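ALDH21) (Physcomitrella patens subsp. patens, PDB 5MZ8) probably catalyses the NADP(+)-dependent, non-phosphorylating oxidation of D-glyceraldehyde 3-phosphate to 3-phosphoglycerate, as a member of the aldehyde dehydrogenase family. Local coordinates at residues R325-E330 with L421-S426; I293-V298 with I446-L451. All coordinates share one frame; numbering follows the deposited sequence.

Interaction 1 (R325-E330 with L421-S426); sequences RLYVHE and LLYKYS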
loop_
_atom_site.group_PDB
_atom_site.type_symbol
_atom_site.label_atom_id
_atom_site.label_comp_id
_atom_site.label_asym_id
_atom_site.label_seq_id
_atom_site.Cartn_x
_atom_site.Cartn_y
_atom_site.Cartn_z
ATOM N N ARG A 325 -10.544 28.994 -19.886
ATOM C CA ARG A 325 -9.484 30.000 -20.004
ATOM C C ARG A 325 -8.232 29.415 -20.654
ATOM O O ARG A 325 -7.782 28.314 -20.300
ATOM C CB ARG A 325 -9.162 30.600 -18.625
ATOM C CG ARG A 325 -10.366 31.292 -17.952
ATOM C CD ARG A 325 -10.008 31.825 -16.588
ATOM N NE ARG A 325 -9.866 30.770 -15.573
ATOM C CZ ARG A 325 -8.865 30.693 -14.704
ATOM N NH1 ARG A 325 -8.839 29.728 -13.792
ATOM N NH2 ARG A 325 -7.876 31.577 -14.740
ATOM N N LEU A 326 -7.704 30.140 -21.650
ATOM C CA LEU A 326 -6.524 29.707 -22.379
ATOM C C LEU A 326 -5.445 30.791 -22.330
ATOM O O LEU A 326 -5.677 31.913 -22.785
ATOM C CB LEU A 326 -6.910 29.312 -23.805
ATOM C CG LEU A 326 -5.794 28.917 -24.789
ATOM C CD1 LEU A 326 -4.915 27.763 -24.236
ATOM C CD2 LEU A 326 -6.386 28.560 -26.154
ATOM N N TYR A 327 -4.282 30.443 -21.739
ATOM C CA TYR A 327 -3.113 31.300 -21.562
ATOM C C TYR A 327 -2.016 30.806 -22.485
ATOM O O TYR A 327 -1.583 29.665 -22.365
ATOM C CB TYR A 327 -2.658 31.310 -20.069
ATOM C CG TYR A 327 -3.752 31.807 -19.148
ATOM C CD1 TYR A 327 -3.921 33.172 -18.904
ATOM C CD2 TYR A 327 -4.667 30.921 -18.578
ATOM C CE1 TYR A 327 -4.967 33.640 -18.107
ATOM C CE2 TYR A 327 -5.721 31.377 -17.794
ATOM C CZ TYR A 327 -5.869 32.740 -17.563
ATOM O OH TYR A 327 -6.892 33.200 -16.780
ATOM N N VAL A 328 -1.625 31.640 -23.459
ATOM C CA VAL A 328 -0.611 31.289 -24.460
ATOM C C VAL A 328 0.610 32.208 -24.327
ATOM O O VAL A 328 0.445 33.412 -24.168
ATOM C CB VAL A 328 -1.185 31.314 -25.909
ATOM C CG1 VAL A 328 -0.160 30.801 -26.909
ATOM C CG2 VAL A 328 -2.477 30.509 -26.013
ATOM N N HIS A 329 1.826 31.636 -24.394
ATOM C CA HIS A 329 3.044 32.432 -24.297
ATOM C C HIS A 329 3.159 33.372 -25.508
ATOM O O HIS A 329 2.852 32.973 -26.643
ATOM C CB HIS A 329 4.301 31.563 -24.099
ATOM C CG HIS A 329 5.561 32.364 -23.947
ATOM N ND1 HIS A 329 6.352 32.676 -25.034
ATOM C CD2 HIS A 329 6.094 32.943 -22.848
ATOM C CE1 HIS A 329 7.353 33.398 -24.560
ATOM N NE2 HIS A 329 7.238 33.587 -23.252
ATOM N N GLU A 330 3.530 34.642 -25.225
ATOM C CA GLU A 330 3.735 35.752 -26.150
ATOM C C GLU A 330 4.412 35.345 -27.465
ATOM O O GLU A 330 3.985 35.801 -28.521
ATOM C CB GLU A 330 4.494 36.866 -25.410
ATOM C CG GLU A 330 5.555 37.621 -26.187
ATOM C CD GLU A 330 6.887 37.696 -25.468
ATOM O OE1 GLU A 330 7.830 36.991 -25.897
ATOM O OE2 GLU A 330 6.986 38.445 -24.469
ATOM N N LEU A 421 -11.917 31.859 -23.268
ATOM C CA LEU A 421 -11.328 33.175 -23.024
ATOM C C LEU A 421 -9.825 33.092 -23.237
ATOM O O LEU A 421 -9.135 32.384 -22.503
ATOM C CB LEU A 421 -11.663 33.719 -21.623
ATOM C CG LEU A 421 -13.136 33.776 -21.198
ATOM C CD1 LEU A 421 -13.269 34.567 -19.943
ATOM C CD2 LEU A 421 -14.019 34.398 -22.265
ATOM N N LEU A 422 -9.340 33.753 -24.297
ATOM C CA LEU A 422 -7.939 33.762 -24.709
ATOM C C LEU A 422 -7.183 34.913 -24.072
ATOM O O LEU A 422 -7.676 36.044 -24.034
ATOM C CB LEU A 422 -7.830 33.794 -26.257
ATOM C CG LEU A 422 -6.437 33.813 -26.917
ATOM C CD1 LEU A 422 -5.652 32.529 -26.667
ATOM C CD2 LEU A 422 -6.550 34.028 -28.404
ATOM N N TYR A 423 -5.978 34.603 -23.564
ATOM C CA TYR A 423 -5.071 35.551 -22.930
ATOM C C TYR A 423 -3.637 35.239 -23.327
ATOM O O TYR A 423 -3.299 34.089 -23.619
ATOM C CB TYR A 423 -5.191 35.484 -21.399
ATOM C CG TYR A 423 -6.575 35.756 -20.852
ATOM C CD1 TYR A 423 -7.026 37.060 -20.658
ATOM C CD2 TYR A 423 -7.411 34.713 -20.470
ATOM C CE1 TYR A 423 -8.288 37.318 -20.122
ATOM C CE2 TYR A 423 -8.665 34.958 -19.909
ATOM C CZ TYR A 423 -9.101 36.263 -19.747
ATOM O OH TYR A 423 -10.346 36.520 -19.232
ATOM N N LYS A 424 -2.796 36.271 -23.310
ATOM C CA LYS A 424 -1.366 36.206 -23.592
ATOM C C LYS A 424 -0.621 36.381 -22.274
ATOM O O LYS A 424 -1.130 37.052 -21.373
ATOM C CB LYS A 424 -0.982 37.341 -24.564
ATOM C CG LYS A 424 0.421 37.231 -25.156
ATOM C CD LYS A 424 0.636 38.165 -26.342
ATOM C CE LYS A 424 0.957 39.584 -25.957
ATOM N NZ LYS A 424 1.165 40.421 -27.164
ATOM N N TYR A 425 0.564 35.750 -22.137
ATOM C CA TYR A 425 1.438 35.938 -20.969
ATOM C C TYR A 425 2.883 36.046 -21.414
ATOM O O TYR A 425 3.233 35.592 -22.513
ATOM C CB TYR A 425 1.242 34.878 -19.859
ATOM C CG TYR A 425 1.735 33.495 -20.218
ATOM C CD1 TYR A 425 3.061 33.127 -19.997
ATOM C CD2 TYR A 425 0.869 32.539 -20.739
ATOM C CE1 TYR A 425 3.525 31.862 -20.345
ATOM C CE2 TYR A 425 1.314 31.266 -21.072
ATOM C CZ TYR A 425 2.642 30.933 -20.879
ATOM O OH TYR A 425 3.067 29.682 -21.221
ATOM N N SER A 426 3.717 36.661 -20.572
ATOM C CA SER A 426 5.135 36.831 -20.850
ATOM C C SER A 426 5.979 36.035 -19.843
ATOM O O SER A 426 7.091 35.629 -20.173
ATOM C CB SER A 426 5.497 38.311 -20.823
ATOM O OG SER A 426 6.891 38.481 -20.643
#

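Interaction 2 (I293-V298 with I446-L451); sequences IVDDYV and IFTKDL. With EDO (1,2-ethanediol), chain F.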
loop_
_atom_site.group_PDB
_atom_site.type_symbol
_atom_site.label_atom_id
_atom_site.label_comp_id
_atom_site.label_asym_id
_atom_site.label_seq_id
_atom_site.Cartn_x
_atom_site.Cartn_y
_atom_site.Cartn_z
ATOM N N ILE A 293 -2.375 26.314 -19.912
ATOM C CA ILE A 293 -1.154 27.044 -20.272
ATOM C C ILE A 293 -0.569 26.411 -21.537
ATOM O O ILE A 293 -0.376 25.205 -21.573
ATOM C CB ILE A 293 -0.105 27.061 -19.126
ATOM C CG1 ILE A 293 -0.611 27.849 -17.911
ATOM C CG2 ILE A 293 1.241 27.623 -19.610
ATOM C CD1 ILE A 293 0.341 27.862 -16.718
ATOM N N VAL A 294 -0.287 27.218 -22.556
ATOM C CA VAL A 294 0.390 26.772 -23.766
ATOM C C VAL A 294 1.761 27.462 -23.770
ATOM O O VAL A 294 1.866 28.657 -24.061
ATOM C CB VAL A 294 -0.417 26.963 -25.077
ATOM C CG1 VAL A 294 0.432 26.620 -26.306
ATOM C CG2 VAL A 294 -1.699 26.123 -25.048
ATOM N N ASP A 295 2.796 26.707 -23.372
ATOM C CA ASP A 295 4.177 27.184 -23.302
ATOM C C ASP A 295 5.047 26.556 -24.384
ATOM O O ASP A 295 6.156 27.030 -24.625
ATOM C CB ASP A 295 4.770 26.957 -21.897
ATOM C CG ASP A 295 5.912 27.908 -21.561
ATOM O OD1 ASP A 295 5.669 29.134 -21.496
ATOM O OD2 ASP A 295 7.042 27.426 -21.361
ATOM N N ASP A 296 4.515 25.526 -25.069
ATOM C CA ASP A 296 5.140 24.768 -26.164
ATOM C C ASP A 296 4.047 24.036 -26.951
ATOM O O ASP A 296 2.896 23.973 -26.500
ATOM C CB ASP A 296 6.120 23.699 -25.600
ATOM C CG ASP A 296 7.507 24.196 -25.237
ATOM O OD1 ASP A 296 8.171 24.798 -26.114
ATOM O OD2 ASP A 296 7.965 23.908 -24.102
ATOM N N TYR A 297 4.419 23.447 -28.105
ATOM C CA TYR A 297 3.522 22.623 -28.920
ATOM C C TYR A 297 3.965 21.182 -28.664
ATOM O O TYR A 297 5.104 20.828 -28.996
ATOM C CB TYR A 297 3.624 22.977 -30.423
ATOM C CG TYR A 297 3.419 24.439 -30.773
ATOM C CD1 TYR A 297 2.558 25.246 -30.030
ATOM C CD2 TYR A 297 4.019 24.996 -31.898
ATOM C CE1 TYR A 297 2.363 26.585 -30.353
ATOM C CE2 TYR A 297 3.810 26.331 -32.244
ATOM C CZ TYR A 297 2.981 27.121 -31.468
ATOM O OH TYR A 297 2.783 28.437 -31.808
ATOM N N VAL A 298 3.118 20.368 -28.003
ATOM C CA VAL A 298 3.507 18.989 -27.695
ATOM C C VAL A 298 2.526 17.940 -28.285
ATOM O O VAL A 298 1.394 17.847 -27.810
ATOM C CB VAL A 298 3.774 18.736 -26.176
ATOM C CG1 VAL A 298 4.402 17.354 -25.961
ATOM C CG2 VAL A 298 4.650 19.836 -25.549
ATOM N N ILE A 446 -1.532 21.974 -18.999
ATOM C CA ILE A 446 -0.233 22.597 -19.294
ATOM C C ILE A 446 0.481 21.896 -20.456
ATOM O O ILE A 446 0.715 20.685 -20.398
ATOM C CB ILE A 446 0.712 22.774 -18.049
ATOM C CG1 ILE A 446 2.108 23.289 -18.501
ATOM C CG2 ILE A 446 0.808 21.494 -17.195
ATOM C CD1 ILE A 446 3.044 23.768 -17.446
ATOM N N PHE A 447 0.826 22.673 -21.500
ATOM C CA PHE A 447 1.612 22.170 -22.617
ATOM C C PHE A 447 3.024 22.687 -22.418
ATOM O O PHE A 447 3.244 23.900 -22.466
ATOM C CB PHE A 447 1.041 22.591 -23.991
ATOM C CG PHE A 447 -0.131 21.763 -24.449
ATOM C CD1 PHE A 447 -1.426 22.107 -24.090
ATOM C CD2 PHE A 447 0.058 20.642 -25.242
ATOM C CE1 PHE A 447 -2.520 21.339 -24.518
ATOM C CE2 PHE A 447 -1.032 19.869 -25.663
ATOM C CZ PHE A 447 -2.313 20.222 -25.294
ATOM N N THR A 448 3.973 21.775 -22.148
ATOM C CA THR A 448 5.381 22.130 -21.934
ATOM C C THR A 448 6.306 20.980 -22.271
ATOM O O THR A 448 5.949 19.819 -22.071
ATOM C CB THR A 448 5.649 22.710 -20.497
ATOM O OG1 THR A 448 6.972 23.261 -20.442
ATOM C CG2 THR A 448 5.468 21.677 -19.378
ATOM N N LYS A 449 7.508 21.312 -22.756
ATOM C CA LYS A 449 8.591 20.362 -23.040
ATOM C C LYS A 449 9.618 20.439 -21.897
ATOM O O LYS A 449 10.558 19.634 -21.853
ATOM C CB LYS A 449 9.279 20.716 -24.375
ATOM C CG LYS A 449 8.445 20.417 -25.607
ATOM C CD LYS A 449 9.088 21.020 -26.816
ATOM C CE LYS A 449 8.292 20.737 -28.060
ATOM N NZ LYS A 449 8.783 21.532 -29.219
ATOM N N ASP A 450 9.442 21.425 -20.987
ATOM C CA ASP A 450 10.326 21.727 -19.863
ATOM C C ASP A 450 9.988 20.896 -18.626
ATOM O O ASP A 450 8.885 20.983 -18.088
ATOM C CB ASP A 450 10.289 23.236 -19.556
ATOM C CG ASP A 450 11.381 23.760 -18.645
ATOM O OD1 ASP A 450 11.429 23.342 -17.479
ATOM O OD2 ASP A 450 12.087 24.696 -19.051
ATOM N N LEU A 451 10.960 20.101 -18.178
ATOM C CA LEU A 451 10.836 19.220 -17.020
ATOM C C LEU A 451 10.444 19.995 -15.748
ATOM O O LEU A 451 9.521 19.586 -15.043
ATOM C CB LEU A 451 12.157 18.448 -16.845
ATOM C CG LEU A 451 12.401 17.706 -15.537
ATOM C CD1 LEU A 451 11.625 16.401 -15.482
ATOM C CD2 LEU A 451 13.886 17.483 -15.317
HETATM C C1 EDO F . 8.252 25.429 -30.647
HETATM O O1 EDO F . 8.198 26.632 -31.410
HETATM C C2 EDO F . 7.143 25.431 -29.570
HETATM O O2 EDO F . 7.098 24.161 -28.940
#

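Interaction 1 (R325-E330 with L421-S426)
Two parallel strands of the catalytic-domain sheet of the aldehyde dehydrogenase fold meet here, with R325-H329 bridged in register to L421-Y425. Five backbone hydrogen bonds join them: L326 N gives to L421 O, Y423 N to L326 O at 2.8 Å, V328 N to Y423 O and Y425 N to V328 O, and E330 N to Y425 O continues the series. The face carrying Y327, H329, Y423 and Y425 is largely aromatic. The rings of Y327 and Y423 run out alongside each other, their planes only 13° apart but displaced so that little ring surface is shared; Y327 CE1 comes 3.6 Å from Y423 CD2. The Y327 hydroxyl accepts a hydrogen bond from R325 NH2 at 2.8 Å, the guanidinium being held also by the backbone carbonyls of N289, E434 and C435, while Y423 OH bonds to V404 O. Y425 is turned differently: its CG sits between the backbone N and the carbonyl carbon (chi1 70°), which swings the ring across to the other strand. H329 CA rests over one face of that ring, 3.9 Å from its centroid, and the imidazole directs its edge at the phenol in an offset edge-to-face pair. Y425 OH hydrogen-bonds D295 OD1, just past strand 290-294. Replacing Y425 by an alanine would probably leave H329 without this aromatic support and the D295 carboxylate without that hydroxyl. On the other face L422 CD1 touches V328 CG2 at 3.8 Å and L326 CD2. Helix 333-346 packs against this aliphatic side, R411 of helix 409-412 meets the aromatic one, and strand 290-294 flanks 323-329.

Interaction 2 (I293-V298 with I446-L451)
The ring of F447 receives the carbonyl oxygen of V298 at its edge, in plane, with V298 O 3.8 Å from F447 CE2, and V294 CG2 approaches the same ring at CD1. The Y297 ring carries, off-centre over one face, C2 of a 1,2-ethanediol probably from the crystallisation liquor. The parallel strands themselves are joined by F447 N to I293 O at 2.8 Å and, where they end, by D295 N to F447 O, this donor lying in the carbonyl plane. I293 and I446 share the opposite side of the sheet from V294 and F447. With CG beside its backbone N (chi1 -82°), D296 turns its carboxylate toward 446-451. There OD2 accepts from K449 N at 3.0 Å on the anti side, well out of the carboxylate plane. OD1 is salt-bridged to R331 and also accepts from the diol O2, which Y297 N and K449 NZ hold as well. The stretched-out lysine chain runs past V298 in the opposite direction, K449 CG to V298 CG2 3.8 Å. Just before the lysine, T448 OG1 accepts from D450 N in an ST turn, and K449 and L451 make backbone hydrogen bonds to a second subunit. Both strands open beta-alpha-beta crossovers: 290-294 leads through helix 301-312 to parallel strand 323-329, and 443-447 through helix 451-460, N-capped by D450 OD1 bonding K453 N, to parallel strand 465-468.

Overall arrangement
Interactions 1 and 2 belong to one sheet: strand 290-294 lies between 323-329 and 443-447, so the order across the four strands is 419-425, 323-329, 290-294, 443-447. The segments of interaction 1 both fall between those of interaction 2 in the sequence, and the centres of the two contacts are 13 Å apart. They meet directly. V294 N lies 2.8 Å from Y327 O, a probable backbone hydrogen bond, and L326 CD1 packs on V294 CG2. At the strand ends Y425 OH hydrogen-bonds D295 OD1 at 2.7 Å. Interaction 2 is remote from the cofactor and substrate sites, whereas the R325 side chain of interaction 1 is about 9 Å from that of E414, an NADP(+)-binding residue.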